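Local coordinates for protein predicted acyltransferase with acyl-CoA N-acyltransferase domain (Escherichia coli, PDB 4RS2) that binds coenzyme A and probably transfers acyl groups as a GNAT-family N-acyltransferase, and when overexpressed suppresses silencing of several targets by a small RNA, at residues A[36-41]-A[92-97]. Numbering follows the deposited sequence. Where two conformers were deposited one is given.
Sequences RSFESD and PLAVDE. With COA (coenzyme A), chain C.
The ring of Phe38 leans obliquely on Ala94 and Pro92 of the strand and has the pantetheine arm of coenzyme A over one face, where C6P comes within 3.4 Å of CE1. On the strand side, Phe38 CE2 lies 3.8 Å from CB of Ala94, CZ 4.0 Å from CB of Pro92, and CZ also approaches the carbonyl O of Leu93, again obliquely. Phe38 is the first residue to leave helical geometry, and its chi1 of -67° puts CG beside the backbone N, anti to the carbonyl carbon.

The other flat groups belong to a salt bridge. In the conformer given, one of two deposited, Arg36 holds Asp96 side-on, at the guanidinium edge, and both donors converge on OD2: NH2 at 2.7 Å, NE at 3.0 Å. OD2 stays near the guanidinium plane, but the carboxylate is turned 53° against it. NH2 arrives on the anti side, close to the carboxylate plane, while NE comes from well above. Asp96 OD1 accepts from the amide of Lys98. A water links Arg36 O to Glu97 OE1.

Between these two ends, Ser37 CB rests on Ala94 CB, and its hydroxyl bonds back to Leu33 O. Beside them Val95 N gives coenzyme A O9P a nearly straight bond (2.9 Å, 170°), consistent with the strand-like pairing of pantetheine with the protein familiar in GNAT enzymes. Strand 87-95, paired with strand 69-80, thus has the end of helix 27-37 and the following turn against Pro92 and Ala94, whereas Leu93 and Val95 face helix 104-118.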
ATOM      1  N   ARG A  36      -3.647   3.507 -15.860  0.60 15.41           N
ATOM      2  CA  ARG A  36      -2.914   4.604 -16.470  0.60 16.15           C
ATOM      3  C   ARG A  36      -1.590   4.910 -15.781  0.60 15.78           C
ATOM      4  O   ARG A  36      -0.704   5.459 -16.416  0.60 16.59           O
ATOM      5  CB  ARG A  36      -3.786   5.861 -16.618  0.60 17.08           C
ATOM      6  CG  ARG A  36      -4.206   6.594 -15.363  0.60 16.95           C
ATOM      7  CD  ARG A  36      -4.950   7.885 -15.735  0.60 17.95           C
ATOM      8  NE  ARG A  36      -5.433   8.600 -14.556  0.60 17.72           N
ATOM      9  CZ  ARG A  36      -6.619   8.407 -13.966  0.60 17.52           C
ATOM     10  NH1 ARG A  36      -7.489   7.528 -14.443  0.60 18.19           N
ATOM     11  NH2 ARG A  36      -6.943   9.111 -12.901  0.60 17.75           N
ATOM     12  N   SER A  37      -1.451   4.486 -14.524  1.00 15.40           N
ATOM     13  CA  SER A  37      -0.280   4.807 -13.689  1.00 15.08           C
ATOM     14  C   SER A  37       0.865   3.817 -13.714  1.00 15.13           C
ATOM     15  O   SER A  37       2.004   4.196 -13.427  1.00 15.30           O
ATOM     16  CB  SER A  37      -0.705   4.977 -12.244  1.00 15.02           C
ATOM     17  OG  SER A  37      -1.553   6.096 -12.118  1.00 16.03           O
ATOM     18  N   PHE A  38       0.578   2.565 -14.060  1.00 14.46           N
ATOM     19  CA  PHE A  38       1.571   1.538 -14.112  1.00 14.48           C
ATOM     20  C   PHE A  38       1.878   1.145 -15.529  1.00 16.35           C
ATOM     21  O   PHE A  38       1.120   1.458 -16.444  1.00 17.56           O
ATOM     22  CB  PHE A  38       1.160   0.340 -13.248  1.00 13.46           C
ATOM     23  CG  PHE A  38       1.149   0.675 -11.785  1.00 12.40           C
ATOM     24  CD1 PHE A  38       2.301   0.593 -11.055  1.00 12.04           C
ATOM     25  CD2 PHE A  38       0.002   1.125 -11.167  1.00 12.12           C
ATOM     26  CE1 PHE A  38       2.329   0.922  -9.712  1.00 11.68           C
ATOM     27  CE2 PHE A  38       0.020   1.481  -9.824  1.00 11.51           C
ATOM     28  CZ  PHE A  38       1.184   1.382  -9.102  1.00 11.19           C
ATOM     29  N   GLU A  39       3.003   0.456 -15.689  0.60 17.77           N
ATOM     30  CA  GLU A  39       3.498   0.020 -16.999  0.60 19.38           C
ATOM     31  C   GLU A  39       2.669  -1.147 -17.594  0.60 19.25           C
ATOM     32  O   GLU A  39       2.745  -1.425 -18.786  0.60 19.89           O
ATOM     33  CB  GLU A  39       4.985  -0.367 -16.882  0.60 20.57           C
ATOM     34  CG  GLU A  39       5.952   0.827 -16.736  0.60 22.63           C
ATOM     35  CD  GLU A  39       7.381   0.441 -16.296  0.60 25.01           C
ATOM     36  OE1 GLU A  39       7.551  -0.426 -15.401  0.60 27.31           O
ATOM     37  OE2 GLU A  39       8.352   1.043 -16.802  0.60 27.66           O
ATOM     38  N   SER A  40       1.912  -1.853 -16.759  1.00 15.43           N
ATOM     39  CA  SER A  40       1.012  -2.929 -17.234  1.00 15.36           C
ATOM     40  C   SER A  40      -0.259  -2.827 -16.403  1.00 14.71           C
ATOM     41  O   SER A  40      -0.293  -2.078 -15.414  1.00 14.10           O
ATOM     42  CB  SER A  40       1.624  -4.316 -17.128  1.00 16.19           C
ATOM     43  OG  SER A  40       1.492  -4.830 -15.836  1.00 16.18           O
ATOM     44  N   ASP A  41      -1.275  -3.594 -16.791  1.00 14.03           N
ATOM     45  CA  ASP A  41      -2.572  -3.630 -16.076  1.00 14.60           C
ATOM     46  C   ASP A  41      -2.567  -4.565 -14.850  1.00 12.89           C
ATOM     47  O   ASP A  41      -3.614  -4.784 -14.231  1.00 11.14           O
ATOM     48  CB  ASP A  41      -3.667  -4.140 -16.995  1.00 17.67           C
ATOM     49  CG  ASP A  41      -3.863  -3.300 -18.195  1.00 21.38           C
ATOM     50  OD1 ASP A  41      -3.721  -2.057 -18.081  1.00 23.85           O
ATOM     51  OD2 ASP A  41      -4.240  -3.902 -19.242  1.00 23.87           O
ATOM     52  N   PRO A  92      -1.245  -1.682  -4.282  1.00  9.56           N
ATOM     53  CA  PRO A  92      -0.332  -0.734  -4.905  1.00  9.62           C
ATOM     54  C   PRO A  92      -0.442   0.631  -4.263  1.00  9.75           C
ATOM     55  O   PRO A  92      -1.218   0.823  -3.320  1.00  9.85           O
ATOM     56  CB  PRO A  92      -0.857  -0.634  -6.340  1.00 10.48           C
ATOM     57  CG  PRO A  92      -2.297  -0.891  -6.238  1.00 11.92           C
ATOM     58  CD  PRO A  92      -2.531  -1.741  -5.015  1.00 11.20           C
ATOM     59  N   LEU A  93       0.400   1.551  -4.745  1.00  9.33           N
ATOM     60  CA  LEU A  93       0.432   2.936  -4.334  1.00  9.31           C
ATOM     61  C   LEU A  93       0.557   3.748  -5.589  1.00  9.43           C
ATOM     62  O   LEU A  93       1.510   3.579  -6.357  1.00  9.44           O
ATOM     63  CB  LEU A  93       1.625   3.217  -3.417  1.00  9.30           C
ATOM     64  CG  LEU A  93       1.855   4.687  -3.059  1.00 10.05           C
ATOM     65  CD1 LEU A  93       0.671   5.202  -2.274  1.00 10.19           C
ATOM     66  CD2 LEU A  93       3.157   4.861  -2.268  1.00 10.08           C
ATOM     67  N   ALA A  94      -0.395   4.639  -5.822  1.00  8.80           N
ATOM     68  CA  ALA A  94      -0.400   5.418  -7.040  1.00  9.08           C
ATOM     69  C   ALA A  94      -0.974   6.799  -6.866  1.00  9.34           C
ATOM     70  O   ALA A  94      -1.946   6.980  -6.151  1.00  9.42           O
ATOM     71  CB  ALA A  94      -1.170   4.685  -8.119  1.00  9.48           C
ATOM     72  N   VAL A  95      -0.333   7.751  -7.529  1.00  9.57           N
ATOM     73  CA  VAL A  95      -0.871   9.101  -7.614  1.00 10.22           C
ATOM     74  C   VAL A  95      -0.916   9.497  -9.089  1.00 10.76           C
ATOM     75  O   VAL A  95       0.049   9.271  -9.843  1.00 11.24           O
ATOM     76  CB  VAL A  95      -0.027  10.080  -6.788  1.00 10.28           C
ATOM     77  CG1 VAL A  95      -0.445  11.515  -7.055  1.00 11.08           C
ATOM     78  CG2 VAL A  95      -0.099   9.729  -5.310  1.00 10.16           C
ATOM     79  N   ASP A  96      -2.066  10.056  -9.499  1.00 11.87           N
ATOM     80  CA  ASP A  96      -2.253  10.497 -10.883  1.00 12.91           C
ATOM     81  C   ASP A  96      -1.139  11.470 -11.268  1.00 13.26           C
ATOM     82  O   ASP A  96      -0.803  12.336 -10.506  1.00 11.82           O
ATOM     83  CB  ASP A  96      -3.612  11.155 -11.036  1.00 14.03           C
ATOM     84  CG  ASP A  96      -3.967  11.446 -12.486  1.00 16.37           C
ATOM     85  OD1 ASP A  96      -3.204  12.149 -13.192  1.00 14.71           O
ATOM     86  OD2 ASP A  96      -5.068  11.048 -12.936  1.00 19.94           O
ATOM     87  N   GLU A  97      -0.588  11.285 -12.456  1.00 14.34           N
ATOM     88  CA  GLU A  97       0.524  12.113 -12.927  1.00 16.58           C
ATOM     89  C   GLU A  97       0.214  13.619 -12.768  1.00 17.53           C
ATOM     90  O   GLU A  97       1.121  14.406 -12.480  1.00 20.37           O
ATOM     91  CB  GLU A  97       0.890  11.723 -14.376  1.00 18.58           C
ATOM     92  CG  GLU A  97       2.232  12.269 -14.838  1.00 20.96           C
ATOM     93  CD  GLU A  97       2.785  11.572 -16.078  1.00 24.02           C
ATOM     94  OE1 GLU A  97       2.302  10.468 -16.458  1.00 25.93           O
ATOM     95  OE2 GLU A  97       3.726  12.137 -16.689  1.00 28.30           O
TER
HETATM   96  N1A COA C 200      11.728   7.530  -6.060  0.70 14.58           N
HETATM   97  C2A COA C 200      12.105   8.041  -4.862  0.70 13.01           C
HETATM   98  N3A COA C 200      11.373   8.954  -4.198  0.70 13.13           N
HETATM   99  C4A COA C 200      10.187   9.372  -4.719  0.70 12.06           C
HETATM  100  C5A COA C 200       9.719   8.865  -6.001  0.70 12.83           C
HETATM  101  C6A COA C 200      10.571   7.880  -6.667  0.70 14.26           C
HETATM  102  N6A COA C 200      10.161   7.372  -7.852  0.70 15.56           N
HETATM  103  N7A COA C 200       8.548   9.462  -6.266  0.70 12.41           N
HETATM  104  C8A COA C 200       8.283  10.286  -5.231  0.70 12.49           C
HETATM  105  N9A COA C 200       9.266  10.259  -4.342  0.70 12.81           N
HETATM  106  C1B COA C 200       9.318  10.989  -3.073  0.70 12.23           C
HETATM  107  C2B COA C 200       9.053  12.480  -3.163  0.70 12.06           C
HETATM  108  O2B COA C 200      10.192  13.206  -3.646  0.70 12.84           O
HETATM  109  C3B COA C 200       8.683  12.786  -1.739  0.70 12.69           C
HETATM  110  O3B COA C 200       9.866  12.840  -0.932  0.70 12.96           O
HETATM  111  P3B COA C 200       9.866  13.456   0.566  0.70 15.43           P
HETATM  112  O7A COA C 200       8.427  13.644   1.003  0.70 16.32           O
HETATM  113  O8A COA C 200      10.660  12.536   1.406  0.70 16.13           O
HETATM  114  O9A COA C 200      10.576  14.755   0.394  0.70 16.15           O
HETATM  115  C4B COA C 200       7.892  11.546  -1.325  0.70 11.84           C
HETATM  116  O4B COA C 200       8.241  10.509  -2.255  0.70 11.48           O
HETATM  117  C5B COA C 200       6.392  11.764  -1.342  0.70 11.83           C
HETATM  118  O5B COA C 200       6.005  12.346  -2.591  0.70 12.20           O
HETATM  119  P1A COA C 200       4.480  12.615  -3.019  0.70 12.07           P
HETATM  120  O1A COA C 200       4.367  13.949  -3.694  0.70 13.03           O
HETATM  121  O2A COA C 200       3.628  12.247  -1.841  0.70 11.44           O
HETATM  122  O3A COA C 200       4.243  11.467  -4.135  0.70 12.15           O
HETATM  123  P2A COA C 200       4.234  11.582  -5.735  0.70 13.62           P
HETATM  124  O4A COA C 200       3.139  12.437  -6.222  0.70 12.02           O
HETATM  125  O5A COA C 200       5.611  11.936  -6.264  0.70 15.01           O
HETATM  126  O6A COA C 200       3.849  10.057  -6.081  0.70 12.28           O
HETATM  127  CBP COA C 200       4.269   7.769  -6.755  0.70 12.34           C
HETATM  128  CCP COA C 200       4.805   8.997  -6.044  0.70 12.15           C
HETATM  129  CDP COA C 200       5.312   6.660  -6.757  0.70 12.05           C
HETATM  130  CEP COA C 200       3.047   7.320  -5.972  0.70 12.21           C
HETATM  131  CAP COA C 200       3.898   8.192  -8.190  0.70 12.50           C
HETATM  132  OAP COA C 200       5.059   8.676  -8.902  0.70 12.81           O
HETATM  133  C9P COA C 200       3.227   7.114  -9.005  0.70 12.11           C
HETATM  134  O9P COA C 200       2.014   6.866  -8.901  0.70 11.86           O
HETATM  135  N8P COA C 200       4.011   6.499  -9.891  0.70 14.76           N
HETATM  136  C7P COA C 200       3.484   5.510 -10.813  0.70 15.53           C
HETATM  137  C6P COA C 200       3.416   4.153 -10.147  0.70 17.39           C
HETATM  138  C5P COA C 200       4.818   3.660  -9.881  0.70 19.93           C
HETATM  139  O5P COA C 200       5.295   3.705  -8.763  0.70 23.30           O
HETATM  140  N4P COA C 200       5.474   3.174 -10.926  0.70 22.81           N
HETATM  141  C3P COA C 200       6.777   2.546 -10.808  0.70 25.73           C
HETATM  142  C2P COA C 200       6.768   1.184 -11.501  0.70 27.13           C
HETATM  143  S1P COA C 200       7.697  -0.037 -10.536  0.70 27.44           S
HETATM  144  O   HOH W   1       0.193   8.495 -15.744  0.70 25.65           O